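Local coordinates for protein ESSB (Geobacillus thermodenitrificans, PDB 4ANO) that forms an integral membrane component of the type VII secretion system, represented here by its cytoplasmic part, which is probably related in fold to protein kinases, at residues A[29-34]-A[56-61]; A[85-90]-A[153-158]; A[106-111]-A[126-131]; A[147-152]-A[182-187]. One frame throughout, in Å; residues are numbered along the deposited sequence.

How the contacts relate
Contact 1 lies at the surface, its centre about 24 Å from that of the chain, whereas contacts 2, 3 and 4 are buried. Contacts 2 and 4 share helix 141-155 and touch where Leu153 meets Trp182; each binds a basic side chain to carbonyls near the end of a helix. Contact 1 also sets an arginine on backbone oxygens, but at a solvent-facing turn beside the four-stranded sheet. Contact 3 differs in its chemistry, joining two short strands by backbone bonds and apolar side chains. It lies between the others: His127 meets Phe29 of contact 1, and Val110 N is probably hydrogen-bonded to Glu147 OE1 of contact 4.

Contact 1. Residues A[29-34]-A[56-61]; sequences FQRAKL and IDVSED
Arg31 holds the 56-61 segment at two points, once through its backbone and once through its guanidinium, and both bonds end on carbonyl oxygens. The amide Arg31 N gives a nearly straight hydrogen bond to Asp61 O (2.9 Å, 169° at the hydrogen). At the far end, Arg31 NH1 donates to Ser59 O at 3.1 Å; the oxygen lies close to the guanidinium plane, while the nitrogen stands well above the plane of the Ser59 carbonyl. A water makes a second bridge beside the backbone bond, donating to Asp61 O at 2.7 Å and accepting from Ala32 N. Between the two anchors the arginine chain passes over the turn, its CD 3.4 Å from Glu60 O, and a bend at chi3 (140°) sets NE off the extended path. The apolar packing comes from Val58, whose CG1 lies over one guanidinium face, toward the rim, 3.7 Å from Arg31 NH1. An alanine in place of Arg31 would probably leave Ser59 O without this donor and uncover Val58 CG1, with the backbone bond to Asp61 surviving. Residues 59-61 turn the chain from strand 53-58 into strand 62-68, which lies between 53-58 and 25-30 in the sheet; Gln30 NE2 bonds to the Glu62 carboxylate. Because both Arg31 bonds across this contact end on backbone oxygens and not on side chains, the tie depends on the course of the turn.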
loop_
_atom_site.group_PDB
_atom_site.type_symbol
_atom_site.label_atom_id
_atom_site.label_comp_id
_atom_site.label_asym_id
_atom_site.label_seq_id
_atom_site.Cartn_x
_atom_site.Cartn_y
_atom_site.Cartn_z
ATOM N N PHE A 29 -11.194 6.938 14.520
ATOM C CA PHE A 29 -12.466 6.866 13.795
ATOM C C PHE A 29 -13.597 7.246 14.817
ATOM O O PHE A 29 -13.474 6.948 15.985
ATOM C CB PHE A 29 -12.794 5.414 13.405
ATOM C CG PHE A 29 -11.812 4.771 12.469
ATOM C CD1 PHE A 29 -10.646 4.245 12.931
ATOM C CD2 PHE A 29 -12.173 4.672 11.105
ATOM C CE1 PHE A 29 -9.685 3.638 12.012
ATOM C CE2 PHE A 29 -11.293 4.050 10.200
ATOM C CZ PHE A 29 -10.052 3.583 10.651
ATOM N N GLN A 30 -14.699 7.757 14.286
ATOM C CA GLN A 30 -15.940 7.954 15.052
ATOM C C GLN A 30 -16.770 6.703 15.051
ATOM O O GLN A 30 -17.138 6.229 14.019
ATOM C CB GLN A 30 -16.707 9.125 14.417
ATOM C CG GLN A 30 -16.009 10.431 14.436
ATOM C CD GLN A 30 -15.459 10.791 15.804
ATOM O OE1 GLN A 30 -16.203 10.988 16.778
ATOM N NE2 GLN A 30 -14.153 10.860 15.902
ATOM N N ARG A 31 -17.076 6.169 16.236
ATOM C CA ARG A 31 -17.762 4.919 16.376
ATOM C C ARG A 31 -19.144 4.958 15.693
ATOM O O ARG A 31 -19.617 3.983 15.106
ATOM C CB ARG A 31 -17.895 4.611 17.869
ATOM C CG ARG A 31 -17.757 3.230 18.184
ATOM C CD ARG A 31 -17.948 3.000 19.727
ATOM N NE ARG A 31 -18.710 1.788 19.939
ATOM C CZ ARG A 31 -18.759 1.139 21.102
ATOM N NH1 ARG A 31 -18.050 1.592 22.108
ATOM N NH2 ARG A 31 -19.431 -0.012 21.203
ATOM N N ALA A 32 -19.772 6.122 15.722
ATOM C CA ALA A 32 -21.080 6.288 15.187
ATOM C C ALA A 32 -21.122 6.014 13.684
ATOM O O ALA A 32 -22.172 5.655 13.120
ATOM C CB ALA A 32 -21.644 7.714 15.548
ATOM N N LYS A 33 -19.972 6.187 13.028
ATOM C CA LYS A 33 -19.886 6.036 11.599
ATOM C C LYS A 33 -19.502 4.612 11.123
ATOM O O LYS A 33 -19.492 4.372 9.909
ATOM C CB LYS A 33 -18.819 7.058 11.071
ATOM C CG LYS A 33 -19.288 8.500 10.989
ATOM C CD LYS A 33 -18.076 9.404 10.593
ATOM C CE LYS A 33 -18.515 10.841 10.249
ATOM N NZ LYS A 33 -17.249 11.614 9.886
ATOM N N LEU A 34 -19.153 3.722 12.052
ATOM C CA LEU A 34 -18.765 2.335 11.766
ATOM C C LEU A 34 -19.890 1.289 11.638
ATOM O O LEU A 34 -20.907 1.370 12.329
ATOM C CB LEU A 34 -17.732 1.876 12.810
ATOM C CG LEU A 34 -16.530 2.768 13.124
ATOM C CD1 LEU A 34 -15.625 2.310 14.276
ATOM C CD2 LEU A 34 -15.656 2.946 11.808
ATOM N N ILE A 56 -5.344 -1.128 20.224
ATOM C CA ILE A 56 -6.724 -0.720 19.749
ATOM C C ILE A 56 -7.441 -0.208 21.049
ATOM O O ILE A 56 -7.466 -0.877 22.061
ATOM C CB ILE A 56 -7.510 -1.928 19.244
ATOM C CG1 ILE A 56 -6.959 -2.434 17.920
ATOM C CG2 ILE A 56 -8.972 -1.543 18.934
ATOM C CD1 ILE A 56 -6.108 -3.502 18.077
ATOM N N ASP A 57 -8.081 0.947 20.961
ATOM C CA ASP A 57 -8.888 1.435 22.083
ATOM C C ASP A 57 -10.262 1.744 21.543
ATOM O O ASP A 57 -10.412 2.674 20.739
ATOM C CB ASP A 57 -8.397 2.744 22.699
ATOM C CG ASP A 57 -9.180 3.077 23.994
ATOM O OD1 ASP A 57 -9.338 2.189 24.892
ATOM O OD2 ASP A 57 -9.590 4.232 24.165
ATOM N N VAL A 58 -11.268 0.981 21.968
ATOM C CA VAL A 58 -12.663 1.232 21.624
ATOM C C VAL A 58 -13.264 1.969 22.851
ATOM O O VAL A 58 -13.520 1.356 23.903
ATOM C CB VAL A 58 -13.425 -0.076 21.325
ATOM C CG1 VAL A 58 -14.836 0.196 20.942
ATOM C CG2 VAL A 58 -12.697 -0.830 20.169
ATOM N N SER A 59 -13.474 3.258 22.695
ATOM C CA SER A 59 -14.097 4.093 23.747
ATOM C C SER A 59 -15.563 4.282 23.369
ATOM O O SER A 59 -16.003 3.867 22.294
ATOM C CB SER A 59 -13.334 5.416 23.795
ATOM O OG SER A 59 -13.588 6.235 22.649
ATOM N N GLU A 60 -16.364 4.940 24.233
ATOM C CA GLU A 60 -17.738 5.088 23.916
ATOM C C GLU A 60 -17.991 5.775 22.582
ATOM O O GLU A 60 -18.902 5.411 21.882
ATOM C CB GLU A 60 -18.461 5.968 24.960
ATOM C CG GLU A 60 -18.174 5.554 26.322
ATOM C CD GLU A 60 -19.254 6.076 27.265
ATOM O OE1 GLU A 60 -19.899 7.099 26.912
ATOM O OE2 GLU A 60 -19.403 5.397 28.307
ATOM N N ASP A 61 -17.150 6.730 22.174
ATOM C CA ASP A 61 -17.445 7.466 20.961
ATOM C C ASP A 61 -16.453 7.202 19.797
ATOM O O ASP A 61 -16.674 7.655 18.704
ATOM C CB ASP A 61 -17.445 8.949 21.267
ATOM C CG ASP A 61 -18.637 9.346 22.141
ATOM O OD1 ASP A 61 -19.679 8.651 22.094
ATOM O OD2 ASP A 61 -18.490 10.337 22.851
HETATM O O HOH W 1 -19.095 8.320 17.706
#

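Contact 2. Residues A[85-90]-A[153-158]; sequences LSRIRA and LALTEG
Arg87 of helix 84-98 binds the backbone carbonyls where helix 141-155 ends, in a buried contact between the flank of one helix and the C-terminal end of another. Two hydrogen bonds carry it. Arg87 NE donates to Leu155 O at 2.9 Å, with donor and acceptor each close to the other's plane. Arg87 NH2 donates to Thr156 O at 2.7 Å, nearly along the C=O axis and tilted slightly from the guanidinium plane. The side chain bends at chi2 and at chi3 (50°), the latter turning NE to Leu155 O. Carbonyls at a helix C-terminus would be expected to favour such a positive group, although the guanidinium of Arg80 lies close by, and Arg87 NH1 finds a further acceptor in Thr82 O. Beside these bonds, Leu155 reaches across with both methyls: CD1 lies 4.1 Å from Arg87 CG, and CD2 packs against Ala90 CB at 4.0 Å. Thr156 lays CG2 against Ile88 CA at 3.9 Å, while its hydroxyl is bonded to Val152 O. Gly158 follows with positive phi and bonds through N to Leu153 O. Helix 187-207 borders the contact, its Trp197 touching both Ile88 and Thr156, and Leu153 packs on helices 162-168 and 176-183.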
loop_
_atom_site.group_PDB
_atom_site.type_symbol
_atom_site.label_atom_id
_atom_site.label_comp_id
_atom_site.label_asym_id
_atom_site.label_seq_id
_atom_site.Cartn_x
_atom_site.Cartn_y
_atom_site.Cartn_z
ATOM N N LEU A 85 15.799 -1.130 -10.338
ATOM C CA LEU A 85 15.680 -2.587 -10.240
ATOM C C LEU A 85 15.115 -3.042 -8.886
ATOM O O LEU A 85 14.149 -3.851 -8.728
ATOM C CB LEU A 85 17.049 -3.278 -10.490
ATOM C CG LEU A 85 17.058 -4.814 -10.322
ATOM C CD1 LEU A 85 16.052 -5.601 -11.165
ATOM C CD2 LEU A 85 18.493 -5.371 -10.548
ATOM N N SER A 86 15.665 -2.411 -7.863
ATOM C CA SER A 86 15.179 -2.634 -6.535
ATOM C C SER A 86 13.707 -2.218 -6.267
ATOM O O SER A 86 12.949 -2.869 -5.524
ATOM C CB SER A 86 15.971 -1.676 -5.685
ATOM O OG SER A 86 15.461 -1.761 -4.395
ATOM N N ARG A 87 13.379 -1.032 -6.749
ATOM C CA ARG A 87 11.953 -0.627 -6.657
ATOM C C ARG A 87 10.991 -1.563 -7.386
ATOM O O ARG A 87 9.857 -1.792 -6.916
ATOM C CB ARG A 87 11.825 0.816 -7.141
ATOM C CG ARG A 87 12.284 1.855 -6.100
ATOM C CD ARG A 87 13.094 3.024 -6.720
ATOM N NE ARG A 87 12.506 3.692 -7.900
ATOM C CZ ARG A 87 13.224 4.411 -8.771
ATOM N NH1 ARG A 87 14.534 4.544 -8.619
ATOM N NH2 ARG A 87 12.632 5.006 -9.823
ATOM N N ILE A 88 11.378 -2.083 -8.556
ATOM C CA ILE A 88 10.449 -3.002 -9.294
ATOM C C ILE A 88 10.329 -4.309 -8.533
ATOM O O ILE A 88 9.237 -4.910 -8.504
ATOM C CB ILE A 88 10.961 -3.367 -10.724
ATOM C CG1 ILE A 88 10.933 -2.125 -11.590
ATOM C CG2 ILE A 88 10.062 -4.548 -11.384
ATOM C CD1 ILE A 88 11.838 -2.345 -12.864
ATOM N N ARG A 89 11.404 -4.736 -7.844
ATOM C CA ARG A 89 11.319 -6.013 -7.106
ATOM C C ARG A 89 10.378 -5.810 -5.947
ATOM O O ARG A 89 9.594 -6.722 -5.627
ATOM C CB ARG A 89 12.705 -6.496 -6.631
ATOM C CG ARG A 89 13.427 -7.363 -7.731
ATOM C CD ARG A 89 14.898 -7.690 -7.345
ATOM N NE ARG A 89 15.667 -8.334 -8.442
ATOM C CZ ARG A 89 17.012 -8.338 -8.540
ATOM N NH1 ARG A 89 17.770 -7.728 -7.624
ATOM N NH2 ARG A 89 17.621 -8.945 -9.570
ATOM N N ALA A 90 10.507 -4.660 -5.263
ATOM C CA ALA A 90 9.627 -4.269 -4.185
ATOM C C ALA A 90 8.155 -4.246 -4.581
ATOM O O ALA A 90 7.264 -4.678 -3.793
ATOM C CB ALA A 90 10.047 -2.911 -3.572
ATOM N N LEU A 153 3.306 2.485 -9.731
ATOM C CA LEU A 153 3.863 3.577 -10.587
ATOM C C LEU A 153 4.558 4.635 -9.766
ATOM O O LEU A 153 5.637 5.148 -10.109
ATOM C CB LEU A 153 2.802 4.220 -11.468
ATOM C CG LEU A 153 2.365 3.232 -12.558
ATOM C CD1 LEU A 153 1.099 3.655 -13.287
ATOM C CD2 LEU A 153 3.454 2.924 -13.478
ATOM N N ALA A 154 3.971 5.021 -8.649
ATOM C CA ALA A 154 4.640 5.962 -7.763
ATOM C C ALA A 154 6.002 5.422 -7.261
ATOM O O ALA A 154 6.942 6.192 -7.079
ATOM C CB ALA A 154 3.777 6.322 -6.602
ATOM N N LEU A 155 6.105 4.129 -7.032
ATOM C CA LEU A 155 7.339 3.573 -6.499
ATOM C C LEU A 155 8.431 3.393 -7.602
ATOM O O LEU A 155 9.626 3.595 -7.315
ATOM C CB LEU A 155 7.015 2.234 -5.880
ATOM C CG LEU A 155 8.139 1.439 -5.239
ATOM C CD1 LEU A 155 8.689 2.305 -4.108
ATOM C CD2 LEU A 155 7.624 0.132 -4.699
ATOM N N THR A 156 8.002 3.024 -8.807
ATOM C CA THR A 156 8.898 2.549 -9.879
ATOM C C THR A 156 9.218 3.677 -10.838
ATOM O O THR A 156 10.282 4.213 -10.778
ATOM C CB THR A 156 8.323 1.327 -10.640
ATOM O OG1 THR A 156 7.021 1.643 -11.190
ATOM C CG2 THR A 156 8.151 0.138 -9.674
ATOM N N GLU A 157 8.300 3.968 -11.744
ATOM C CA GLU A 157 8.389 5.110 -12.678
ATOM C C GLU A 157 8.658 6.397 -11.912
ATOM O O GLU A 157 9.606 7.149 -12.225
ATOM C CB GLU A 157 7.073 5.254 -13.423
ATOM C CG GLU A 157 7.102 6.311 -14.529
ATOM C CD GLU A 157 7.014 5.711 -15.932
ATOM O OE1 GLU A 157 7.782 4.765 -16.269
ATOM O OE2 GLU A 157 6.164 6.218 -16.705
ATOM N N GLY A 158 7.814 6.638 -10.922
ATOM C CA GLY A 158 7.875 7.746 -10.029
ATOM C C GLY A 158 7.943 9.143 -10.677
ATOM O O GLY A 158 8.663 10.011 -10.172
#

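Contact 3. Residues A[106-111]-A[126-131]; sequences LIFIVC and LHVGVK
Val128 stands with CG1 anti to its backbone N (chi1 177°), and its two methyls meet the 106-111 segment. CG1 touches Leu106 CB at 3.9 Å and also lies over one face of the Phe108 ring; CG2 approaches ring atom CE1 at 3.8 Å, in one of the two conformers of Phe108, so these ring contacts are less certain. An alanine in place of Val128 would probably leave Leu106 CB without its methyl neighbour and open a gap beside the Phe108 ring. In Ile107, CD1 is anti to CA (chi2 176°) and ends 3.6 Å from Lys131 CB. The backbones run antiparallel: Ile107 and Gly129 form a hydrogen-bonded pair, with Ile107 N to Gly129 O and Gly129 N to Ile107 O both at 2.9 Å, and Leu106 with Val130 is the adjoining non-hydrogen-bonded pair. Such a two-stranded ribbon recalls the kinase fold, in which the short strand before the catalytic loop pairs with the one after the metal-binding loop; no activity follows from this. Beyond the ribbon a water spans the segments, accepting from Ile109 N and donating to His127 O. Ile109 CG2 meets the His127 ring edge at CD2, while His127 NE2 bonds to Pro135 O.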
loop_
_atom_site.group_PDB
_atom_site.type_symbol
_atom_site.label_atom_id
_atom_site.label_comp_id
_atom_site.label_asym_id
_atom_site.label_seq_id
_atom_site.Cartn_x
_atom_site.Cartn_y
_atom_site.Cartn_z
ATOM N N LEU A 106 -9.686 -9.575 7.095
ATOM C CA LEU A 106 -8.787 -8.382 6.903
ATOM C C LEU A 106 -8.884 -7.817 5.485
ATOM O O LEU A 106 -8.959 -8.588 4.523
ATOM C CB LEU A 106 -7.328 -8.719 7.235
ATOM C CG LEU A 106 -7.158 -9.205 8.651
ATOM C CD1 LEU A 106 -5.650 -9.649 8.745
ATOM C CD2 LEU A 106 -7.477 -8.110 9.650
ATOM N N ILE A 107 -8.963 -6.503 5.325
ATOM C CA ILE A 107 -9.121 -5.875 4.005
ATOM C C ILE A 107 -8.047 -4.842 3.796
ATOM O O ILE A 107 -7.869 -3.957 4.657
ATOM C CB ILE A 107 -10.512 -5.246 3.830
ATOM C CG1 ILE A 107 -11.604 -6.345 3.979
ATOM C CG2 ILE A 107 -10.626 -4.493 2.493
ATOM C CD1 ILE A 107 -13.090 -5.822 3.931
ATOM N N PHE A 108 -7.326 -4.906 2.680
ATOM C CA PHE A 108 -6.138 -4.044 2.521
ATOM C C PHE A 108 -6.382 -2.783 1.694
ATOM O O PHE A 108 -7.161 -2.824 0.718
ATOM C CB PHE A 108 -4.980 -4.885 1.966
ATOM C CG PHE A 108 -4.553 -5.958 2.938
ATOM C CD1 PHE A 108 -3.662 -5.661 3.942
ATOM C CD2 PHE A 108 -5.143 -7.237 2.898
ATOM C CE1 PHE A 108 -3.291 -6.641 4.879
ATOM C CE2 PHE A 108 -4.807 -8.228 3.847
ATOM C CZ PHE A 108 -3.879 -7.931 4.824
ATOM N N ILE A 109 -5.862 -1.657 2.190
ATOM C CA ILE A 109 -5.861 -0.353 1.451
ATOM C C ILE A 109 -4.418 -0.040 1.106
ATOM O O ILE A 109 -3.526 0.042 2.001
ATOM C CB ILE A 109 -6.585 0.811 2.192
ATOM C CG1 ILE A 109 -6.328 2.194 1.503
ATOM C CG2 ILE A 109 -6.168 0.934 3.742
ATOM C CD1 ILE A 109 -7.408 3.230 1.953
ATOM N N VAL A 110 -4.164 0.185 -0.211
ATOM C CA VAL A 110 -2.794 0.293 -0.685
ATOM C C VAL A 110 -2.508 1.734 -1.122
ATOM O O VAL A 110 -3.137 2.311 -2.030
ATOM C CB VAL A 110 -2.521 -0.674 -1.858
ATOM C CG1 VAL A 110 -1.104 -0.478 -2.383
ATOM C CG2 VAL A 110 -2.809 -2.122 -1.412
ATOM N N CYS A 111 -1.537 2.370 -0.476
ATOM C CA CYS A 111 -1.085 3.692 -0.855
ATOM C C CYS A 111 0.265 3.914 -0.160
ATOM O O CYS A 111 0.538 3.205 0.795
ATOM C CB CYS A 111 -2.103 4.791 -0.650
ATOM S SG CYS A 111 -2.494 4.910 1.191
ATOM N N LEU A 126 0.445 -0.546 7.367
ATOM C CA LEU A 126 0.229 0.039 8.598
ATOM C C LEU A 126 -1.200 -0.167 9.070
ATOM O O LEU A 126 -1.444 -0.933 10.014
ATOM C CB LEU A 126 0.550 1.543 8.568
ATOM C CG LEU A 126 2.071 1.754 8.379
ATOM C CD1 LEU A 126 2.407 3.104 7.884
ATOM C CD2 LEU A 126 2.776 1.479 9.731
ATOM N N HIS A 127 -2.127 0.489 8.431
ATOM C CA HIS A 127 -3.555 0.335 8.765
ATOM C C HIS A 127 -4.194 -0.789 7.910
ATOM O O HIS A 127 -3.912 -0.885 6.729
ATOM C CB HIS A 127 -4.325 1.594 8.470
ATOM C CG HIS A 127 -5.809 1.420 8.651
ATOM N ND1 HIS A 127 -6.401 1.279 9.883
ATOM C CD2 HIS A 127 -6.767 1.182 7.744
ATOM C CE1 HIS A 127 -7.685 1.020 9.732
ATOM N NE2 HIS A 127 -7.952 1.005 8.434
ATOM N N VAL A 128 -5.059 -1.606 8.544
ATOM C CA VAL A 128 -5.789 -2.667 7.786
ATOM C C VAL A 128 -7.234 -2.587 8.226
ATOM O O VAL A 128 -7.524 -2.227 9.375
ATOM C CB VAL A 128 -5.190 -4.002 8.203
ATOM C CG1 VAL A 128 -5.915 -5.088 7.549
ATOM C CG2 VAL A 128 -3.659 -4.110 7.713
ATOM N N GLY A 129 -8.156 -2.679 7.219
ATOM C CA GLY A 129 -9.629 -2.740 7.527
ATOM C C GLY A 129 -10.100 -4.128 7.958
ATOM O O GLY A 129 -9.388 -5.142 7.901
ATOM N N VAL A 130 -11.298 -4.104 8.559
ATOM C CA VAL A 130 -11.974 -5.313 8.978
ATOM C C VAL A 130 -13.309 -5.392 8.371
ATOM O O VAL A 130 -14.134 -4.482 8.459
ATOM C CB VAL A 130 -12.127 -5.341 10.525
ATOM C CG1 VAL A 130 -12.732 -6.691 10.991
ATOM C CG2 VAL A 130 -10.744 -5.122 11.137
ATOM N N LYS A 131 -13.504 -6.492 7.645
ATOM C CA LYS A 131 -14.816 -6.657 6.973
ATOM C C LYS A 131 -16.022 -6.456 7.865
ATOM O O LYS A 131 -16.111 -7.044 8.955
ATOM C CB LYS A 131 -14.819 -7.994 6.248
ATOM C CG LYS A 131 -16.003 -8.139 5.170
ATOM C CD LYS A 131 -16.020 -9.605 4.637
ATOM C CE LYS A 131 -17.372 -10.045 4.023
ATOM N NZ LYS A 131 -18.258 -8.932 3.561
HETATM O O HOH W 2 -4.053 -2.297 4.344
#

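Contact 4. Residues A[147-152]-A[182-187]; sequences EVKATV and WQADHL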
loop_
_atom_site.group_PDB
_atom_site.type_symbol
_atom_site.label_atom_id
_atom_site.label_comp_id
_atom_site.label_asym_id
_atom_site.label_seq_id
_atom_site.Cartn_x
_atom_site.Cartn_y
_atom_site.Cartn_z
ATOM N N GLU A 147 -5.551 1.282 -6.856
ATOM C CA GLU A 147 -4.565 1.692 -5.836
ATOM C C GLU A 147 -3.215 1.038 -6.029
ATOM O O GLU A 147 -2.130 1.664 -5.820
ATOM C CB GLU A 147 -5.036 1.217 -4.422
ATOM C CG GLU A 147 -6.156 2.040 -3.869
ATOM C CD GLU A 147 -6.757 1.491 -2.586
ATOM O OE1 GLU A 147 -6.444 0.354 -2.095
ATOM O OE2 GLU A 147 -7.597 2.213 -2.060
ATOM N N VAL A 148 -3.243 -0.258 -6.306
ATOM C CA VAL A 148 -1.992 -0.963 -6.529
ATOM C C VAL A 148 -1.212 -0.424 -7.742
ATOM O O VAL A 148 -0.005 -0.191 -7.666
ATOM C CB VAL A 148 -2.230 -2.519 -6.689
ATOM C CG1 VAL A 148 -0.969 -3.255 -7.237
ATOM C CG2 VAL A 148 -2.604 -3.196 -5.311
ATOM N N LYS A 149 -1.938 -0.164 -8.851
ATOM C CA LYS A 149 -1.304 0.351 -10.084
ATOM C C LYS A 149 -0.663 1.726 -9.766
ATOM O O LYS A 149 0.512 1.975 -10.122
ATOM C CB LYS A 149 -2.346 0.487 -11.191
ATOM C CG LYS A 149 -2.739 -0.881 -11.836
ATOM C CD LYS A 149 -3.982 -0.645 -12.755
ATOM C CE LYS A 149 -4.317 -1.858 -13.632
ATOM N NZ LYS A 149 -5.646 -1.633 -14.332
ATOM N N ALA A 150 -1.419 2.572 -9.056
ATOM C CA ALA A 150 -0.928 3.918 -8.771
ATOM C C ALA A 150 0.280 3.825 -7.845
ATOM O O ALA A 150 1.235 4.605 -7.967
ATOM C CB ALA A 150 -1.985 4.795 -8.208
ATOM N N THR A 151 0.172 2.960 -6.822
ATOM C CA THR A 151 1.280 2.785 -5.827
ATOM C C THR A 151 2.555 2.230 -6.481
ATOM O O THR A 151 3.698 2.704 -6.275
ATOM C CB THR A 151 0.857 1.915 -4.657
ATOM O OG1 THR A 151 -0.255 2.579 -4.038
ATOM C CG2 THR A 151 2.042 1.764 -3.688
ATOM N N VAL A 152 2.381 1.231 -7.328
ATOM C CA VAL A 152 3.521 0.680 -8.054
ATOM C C VAL A 152 4.134 1.723 -9.011
ATOM O O VAL A 152 5.392 1.833 -9.037
ATOM C CB VAL A 152 2.979 -0.513 -8.887
ATOM C CG1 VAL A 152 4.001 -0.940 -9.998
ATOM C CG2 VAL A 152 2.700 -1.686 -7.941
ATOM N N TRP A 182 -1.325 0.331 -16.437
ATOM C CA TRP A 182 -2.751 0.779 -16.400
ATOM C C TRP A 182 -3.709 -0.095 -17.175
ATOM O O TRP A 182 -4.882 -0.280 -16.755
ATOM C CB TRP A 182 -2.926 2.206 -16.916
ATOM C CG TRP A 182 -2.492 3.155 -15.976
ATOM C CD1 TRP A 182 -1.515 4.081 -16.143
ATOM C CD2 TRP A 182 -2.983 3.306 -14.643
ATOM N NE1 TRP A 182 -1.363 4.816 -14.994
ATOM C CE2 TRP A 182 -2.242 4.350 -14.049
ATOM C CE3 TRP A 182 -3.946 2.634 -13.875
ATOM C CZ2 TRP A 182 -2.459 4.756 -12.735
ATOM C CZ3 TRP A 182 -4.158 3.043 -12.573
ATOM C CH2 TRP A 182 -3.425 4.098 -12.019
ATOM N N GLN A 183 -3.218 -0.589 -18.318
ATOM C CA GLN A 183 -3.976 -1.459 -19.206
ATOM C C GLN A 183 -4.400 -2.762 -18.544
ATOM O O GLN A 183 -5.464 -3.295 -18.850
ATOM C CB GLN A 183 -3.157 -1.783 -20.458
ATOM C CG GLN A 183 -3.224 -0.763 -21.540
ATOM C CD GLN A 183 -2.554 -1.269 -22.782
ATOM O OE1 GLN A 183 -2.837 -2.373 -23.242
ATOM N NE2 GLN A 183 -1.640 -0.487 -23.313
ATOM N N ALA A 184 -3.561 -3.262 -17.640
ATOM C CA ALA A 184 -3.684 -4.626 -17.124
ATOM C C ALA A 184 -5.062 -4.836 -16.441
ATOM O O ALA A 184 -5.539 -3.975 -15.726
ATOM C CB ALA A 184 -2.461 -4.977 -16.219
ATOM N N ASP A 185 -5.578 -6.039 -16.640
ATOM C CA ASP A 185 -6.960 -6.438 -16.425
ATOM C C ASP A 185 -7.292 -6.723 -14.927
ATOM O O ASP A 185 -8.407 -6.481 -14.411
ATOM C CB ASP A 185 -7.173 -7.721 -17.263
ATOM C CG ASP A 185 -6.383 -7.694 -18.660
ATOM O OD1 ASP A 185 -5.098 -7.483 -18.777
ATOM O OD2 ASP A 185 -7.086 -7.945 -19.705
ATOM N N HIS A 186 -6.280 -7.262 -14.255
ATOM C CA HIS A 186 -6.352 -7.784 -12.909
ATOM C C HIS A 186 -4.924 -7.832 -12.365
ATOM O O HIS A 186 -3.948 -7.579 -13.088
ATOM C CB HIS A 186 -6.967 -9.211 -12.903
ATOM C CG HIS A 186 -6.403 -10.150 -13.925
ATOM N ND1 HIS A 186 -5.119 -10.660 -13.868
ATOM C CD2 HIS A 186 -6.958 -10.686 -15.046
ATOM C CE1 HIS A 186 -4.907 -11.457 -14.904
ATOM N NE2 HIS A 186 -6.011 -11.499 -15.626
ATOM N N LEU A 187 -4.816 -8.230 -11.101
ATOM C CA LEU A 187 -3.540 -8.210 -10.408
ATOM C C LEU A 187 -2.548 -9.148 -11.019
ATOM O O LEU A 187 -1.337 -8.871 -11.055
ATOM C CB LEU A 187 -3.745 -8.526 -8.912
ATOM C CG LEU A 187 -4.484 -7.482 -8.120
ATOM C CD1 LEU A 187 -4.804 -7.973 -6.714
ATOM C CD2 LEU A 187 -3.487 -6.158 -8.125
#
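The helical segment 147-152 brings Lys149 and Val148 to a corner of the chain between two other helices. Residues 182-183 end helix 176-183, Ala184 is the first to leave helical geometry, and His186 takes the N-cap position of helix 187-207. The backbones come nearest at Lys149 and Trp182, their CA atoms 6.5 Å apart, and the gap is wider between Val148 and Leu187. Lys149 bridges it with a chain extended beyond CG. Its NZ donates two hydrogen bonds, one to Ala184 O at 2.7 Å, in the plane of that carbonyl, and one to Trp182 O at 2.9 Å, from well above the carbonyl plane. On its way the lysine crosses the six-membered part of the Trp182 indole obliquely, CB lying 3.4 Å from CZ3 and CD 3.5 Å from CE3. Ala150 CB meets the same ring at CH2 (4.1 Å), and His169 stacks on the indole. At the other end of the corner, Val148 CG1 packs on Leu187 CD2 at 3.9 Å, the two side chains crossing at about a right angle. The lysine charge is buried, and the two carbonyl dipoles would be expected to offset part of its cost. Here a lysine amino group binds the carbonyls at and just past the C-terminal end of helix 176-183, tying helix 141-155 to the short link before helix 187-207.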